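Local atomic coordinates of amorpha-4,11-diene synthase (Artemisia annua, PDB entry 4GAX), a protein that probably cyclises farnesyl diphosphate to sesquiterpene products, here as an engineered mutant of an alpha-bisabolol synthase. Residues A[277-282]-A[311-316]. Residues are numbered along the deposited sequence; the frame is centred on the assembly and turned at random.
Sequences YSRDRI and LVTLID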
ATOM      1  N   TYR A 277       3.526  17.997  22.549  1.00 48.56           N
ATOM      2  CA  TYR A 277       4.781  17.465  22.050  1.00 56.63           C
ATOM      3  C   TYR A 277       4.618  16.818  20.666  1.00 49.73           C
ATOM      4  O   TYR A 277       5.590  16.677  19.924  1.00 48.07           O
ATOM      5  CB  TYR A 277       5.336  16.436  23.039  1.00 57.74           C
ATOM      6  CG  TYR A 277       4.349  15.348  23.378  1.00 52.86           C
ATOM      7  CD1 TYR A 277       4.227  14.229  22.568  1.00 60.71           C
ATOM      8  CD2 TYR A 277       3.529  15.445  24.496  1.00 56.76           C
ATOM      9  CE1 TYR A 277       3.330  13.243  22.855  1.00 59.55           C
ATOM     10  CE2 TYR A 277       2.622  14.446  24.798  1.00 54.81           C
ATOM     11  CZ  TYR A 277       2.529  13.353  23.968  1.00 64.04           C
ATOM     12  OH  TYR A 277       1.636  12.352  24.239  1.00 62.55           O
ATOM     13  N   SER A 278       3.393  16.425  20.319  1.00 35.16           N
ATOM     14  CA  SER A 278       3.176  15.668  19.081  1.00 26.91           C
ATOM     15  C   SER A 278       2.549  16.468  17.933  1.00 31.85           C
ATOM     16  O   SER A 278       2.405  17.691  18.016  1.00 32.14           O
ATOM     17  CB  SER A 278       2.370  14.395  19.357  1.00 46.43           C
ATOM     18  OG  SER A 278       1.157  14.714  20.014  1.00 67.51           O
ATOM     19  N   ARG A 279       2.147  15.748  16.885  1.00 42.91           N
ATOM     20  CA  ARG A 279       1.720  16.343  15.623  1.00 51.77           C
ATOM     21  C   ARG A 279       0.209  16.296  15.422  1.00 47.16           C
ATOM     22  O   ARG A 279      -0.469  15.403  15.930  1.00 46.88           O
ATOM     23  CB  ARG A 279       2.377  15.586  14.466  1.00 57.58           C
ATOM     24  CG  ARG A 279       3.852  15.306  14.667  1.00 66.33           C
ATOM     25  CD  ARG A 279       4.348  14.171  13.780  1.00 65.02           C
ATOM     26  NE  ARG A 279       5.763  13.912  14.031  1.00 66.34           N
ATOM     27  CZ  ARG A 279       6.463  12.929  13.477  1.00 73.31           C
ATOM     28  NH1 ARG A 279       5.883  12.091  12.627  1.00 76.15           N
ATOM     29  NH2 ARG A 279       7.748  12.785  13.778  1.00 74.96           N
ATOM     30  N   ASP A 280      -0.303  17.251  14.653  1.00 31.09           N
ATOM     31  CA  ASP A 280      -1.711  17.266  14.251  1.00 31.66           C
ATOM     32  C   ASP A 280      -1.794  16.735  12.810  1.00 33.33           C
ATOM     33  O   ASP A 280      -1.735  17.518  11.845  1.00 28.53           O
ATOM     34  CB  ASP A 280      -2.260  18.694  14.340  1.00 36.17           C
ATOM     35  CG  ASP A 280      -3.761  18.770  14.095  1.00 48.17           C
ATOM     36  OD1 ASP A 280      -4.432  17.715  14.128  1.00 47.40           O
ATOM     37  OD2 ASP A 280      -4.274  19.896  13.878  1.00 49.21           O
ATOM     38  N   ARG A 281      -1.927  15.415  12.667  1.00 28.81           N
ATOM     39  CA  ARG A 281      -1.797  14.756  11.361  1.00 24.35           C
ATOM     40  C   ARG A 281      -2.877  13.730  11.044  1.00 27.23           C
ATOM     41  O   ARG A 281      -2.582  12.676  10.447  1.00 25.77           O
ATOM     42  CB  ARG A 281      -0.432  14.063  11.251  1.00 31.53           C
ATOM     43  CG  ARG A 281       0.764  15.024  11.289  1.00 37.19           C
ATOM     44  CD  ARG A 281       0.758  15.951  10.081  1.00 49.52           C
ATOM     45  NE  ARG A 281       0.865  17.360  10.459  1.00 59.79           N
ATOM     46  CZ  ARG A 281       2.013  18.005  10.630  1.00 60.84           C
ATOM     47  NH1 ARG A 281       3.163  17.371  10.459  1.00 69.74           N
ATOM     48  NH2 ARG A 281       2.014  19.285  10.970  1.00 62.86           N
ATOM     49  N   ILE A 282      -4.127  14.020  11.392  1.00 27.37           N
ATOM     50  CA  ILE A 282      -5.162  13.004  11.171  1.00 28.28           C
ATOM     51  C   ILE A 282      -5.359  12.676   9.679  1.00 26.30           C
ATOM     52  O   ILE A 282      -5.615  11.524   9.320  1.00 23.66           O
ATOM     53  CB  ILE A 282      -6.496  13.348  11.871  1.00 25.88           C
ATOM     54  CG1 ILE A 282      -7.334  12.081  12.061  1.00 22.54           C
ATOM     55  CG2 ILE A 282      -7.275  14.399  11.098  1.00 30.46           C
ATOM     56  CD1 ILE A 282      -6.610  10.964  12.844  1.00 28.44           C
ATOM     57  N   LEU A 311      -2.483   6.779  17.038  1.00 19.58           N
ATOM     58  CA  LEU A 311      -1.990   6.419  18.383  1.00 28.24           C
ATOM     59  C   LEU A 311      -0.498   6.085  18.383  1.00 30.56           C
ATOM     60  O   LEU A 311       0.230   6.426  19.324  1.00 31.32           O
ATOM     61  CB  LEU A 311      -2.775   5.238  18.939  1.00 29.45           C
ATOM     62  CG  LEU A 311      -4.188   5.524  19.445  1.00 24.35           C
ATOM     63  CD1 LEU A 311      -4.842   4.175  19.768  1.00 21.55           C
ATOM     64  CD2 LEU A 311      -4.111   6.409  20.698  1.00 21.06           C
ATOM     65  N   VAL A 312      -0.062   5.413  17.321  1.00 30.48           N
ATOM     66  CA  VAL A 312       1.340   5.076  17.109  1.00 32.01           C
ATOM     67  C   VAL A 312       2.174   6.345  16.974  1.00 27.95           C
ATOM     68  O   VAL A 312       3.255   6.466  17.550  1.00 35.28           O
ATOM     69  CB  VAL A 312       1.498   4.237  15.815  1.00 28.27           C
ATOM     70  CG1 VAL A 312       2.952   4.188  15.378  1.00 32.16           C
ATOM     71  CG2 VAL A 312       0.941   2.851  16.027  1.00 32.87           C
ATOM     72  N   THR A 313       1.660   7.283  16.194  1.00 31.41           N
ATOM     73  CA  THR A 313       2.314   8.564  15.998  1.00 39.48           C
ATOM     74  C   THR A 313       2.515   9.271  17.340  1.00 40.28           C
ATOM     75  O   THR A 313       3.608   9.774  17.622  1.00 36.01           O
ATOM     76  CB  THR A 313       1.495   9.445  15.031  1.00 42.10           C
ATOM     77  OG1 THR A 313       1.343   8.761  13.775  1.00 44.70           O
ATOM     78  CG2 THR A 313       2.179  10.774  14.800  1.00 48.36           C
ATOM     79  N   LEU A 314       1.474   9.290  18.175  1.00 32.39           N
ATOM     80  CA  LEU A 314       1.572   9.909  19.497  1.00 31.27           C
ATOM     81  C   LEU A 314       2.611   9.206  20.335  1.00 33.73           C
ATOM     82  O   LEU A 314       3.509   9.852  20.895  1.00 35.10           O
ATOM     83  CB  LEU A 314       0.232   9.843  20.235  1.00 34.75           C
ATOM     84  CG  LEU A 314      -0.837  10.825  19.768  1.00 33.63           C
ATOM     85  CD1 LEU A 314      -2.231  10.311  20.107  1.00 37.81           C
ATOM     86  CD2 LEU A 314      -0.601  12.151  20.430  1.00 32.68           C
ATOM     87  N   ILE A 315       2.483   7.879  20.425  1.00 30.40           N
ATOM     88  CA  ILE A 315       3.354   7.083  21.291  1.00 35.10           C
ATOM     89  C   ILE A 315       4.820   7.186  20.852  1.00 41.84           C
ATOM     90  O   ILE A 315       5.713   7.318  21.695  1.00 42.27           O
ATOM     91  CB  ILE A 315       2.901   5.606  21.368  1.00 37.46           C
ATOM     92  CG1 ILE A 315       1.551   5.505  22.080  1.00 31.59           C
ATOM     93  CG2 ILE A 315       3.902   4.775  22.142  1.00 33.40           C
ATOM     94  CD1 ILE A 315       0.963   4.103  22.051  1.00 32.99           C
ATOM     95  N   ASP A 316       5.063   7.149  19.541  1.00 37.03           N
ATOM     96  CA  ASP A 316       6.419   7.336  19.019  1.00 39.70           C
ATOM     97  C   ASP A 316       6.991   8.689  19.421  1.00 37.05           C
ATOM     98  O   ASP A 316       8.170   8.805  19.749  1.00 34.49           O
ATOM     99  CB  ASP A 316       6.446   7.206  17.497  1.00 49.48           C
ATOM    100  CG  ASP A 316       6.903   5.839  17.040  1.00 55.68           C
ATOM    101  OD1 ASP A 316       7.692   5.197  17.767  1.00 55.65           O
ATOM    102  OD2 ASP A 316       6.471   5.402  15.952  1.00 59.00           O
TER
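Ser-278, Tyr-277 and Arg-279 pack on Leu-314 and Thr-313 in a buried loop-on-helix contact inside the metal-binding domain of a terpene synthase, where the loop between helices 271-274 and 282-292 lies against helix 299-322. Van der Waals packing carries it: no hydrogen bond crosses, 211 Å² is buried in total, and the nearest alpha carbons, those of Ser-278 and Leu-314, are 6.0 Å apart. The tightest point is Ser-278 OG, 3.1 Å from Leu-314 CD2, a short approach for a hydroxyl and a methyl. That oxygen is hydrogen-bonded to Ala-275 O, which keeps it within its own loop, and chi1 of 55° sets it between the backbone N and carbonyl carbon of Ser-278. CD2 also lies 3.9 Å from Ser-278 CB, so one methyl branch meets both side-chain atoms of the serine. Beside it, the Tyr-277 ring presents an edge to the helix, with Leu-314 O near the ring plane and 3.9 Å from CE1. Tyr-277 OH is buried here with no polar partner in the model. At the other flank the extended Arg-279 chain crosses Thr-313 at about a right angle, CD lying 4.2 Å from CG2; Thr-313 OG1 bonds instead to Ile-309 O, one turn back. The contact sets the first arginine of the RxR motif (279-281), and Ser-278 before it, against the helical turn just ahead of DDxxD, which begins at Asp-316; in related synthases both motifs are implicated in diphosphate and magnesium binding. A long, weak ion pair links Arg-279 NE to Asp-317 OD2. Helix 238-269 covers Leu-314 through Trp-266 and Phe-269, while Tyr-277 reaches Ile-353 of helix 351-370, and helix 374-399 packs on Ile-315 through Leu-391.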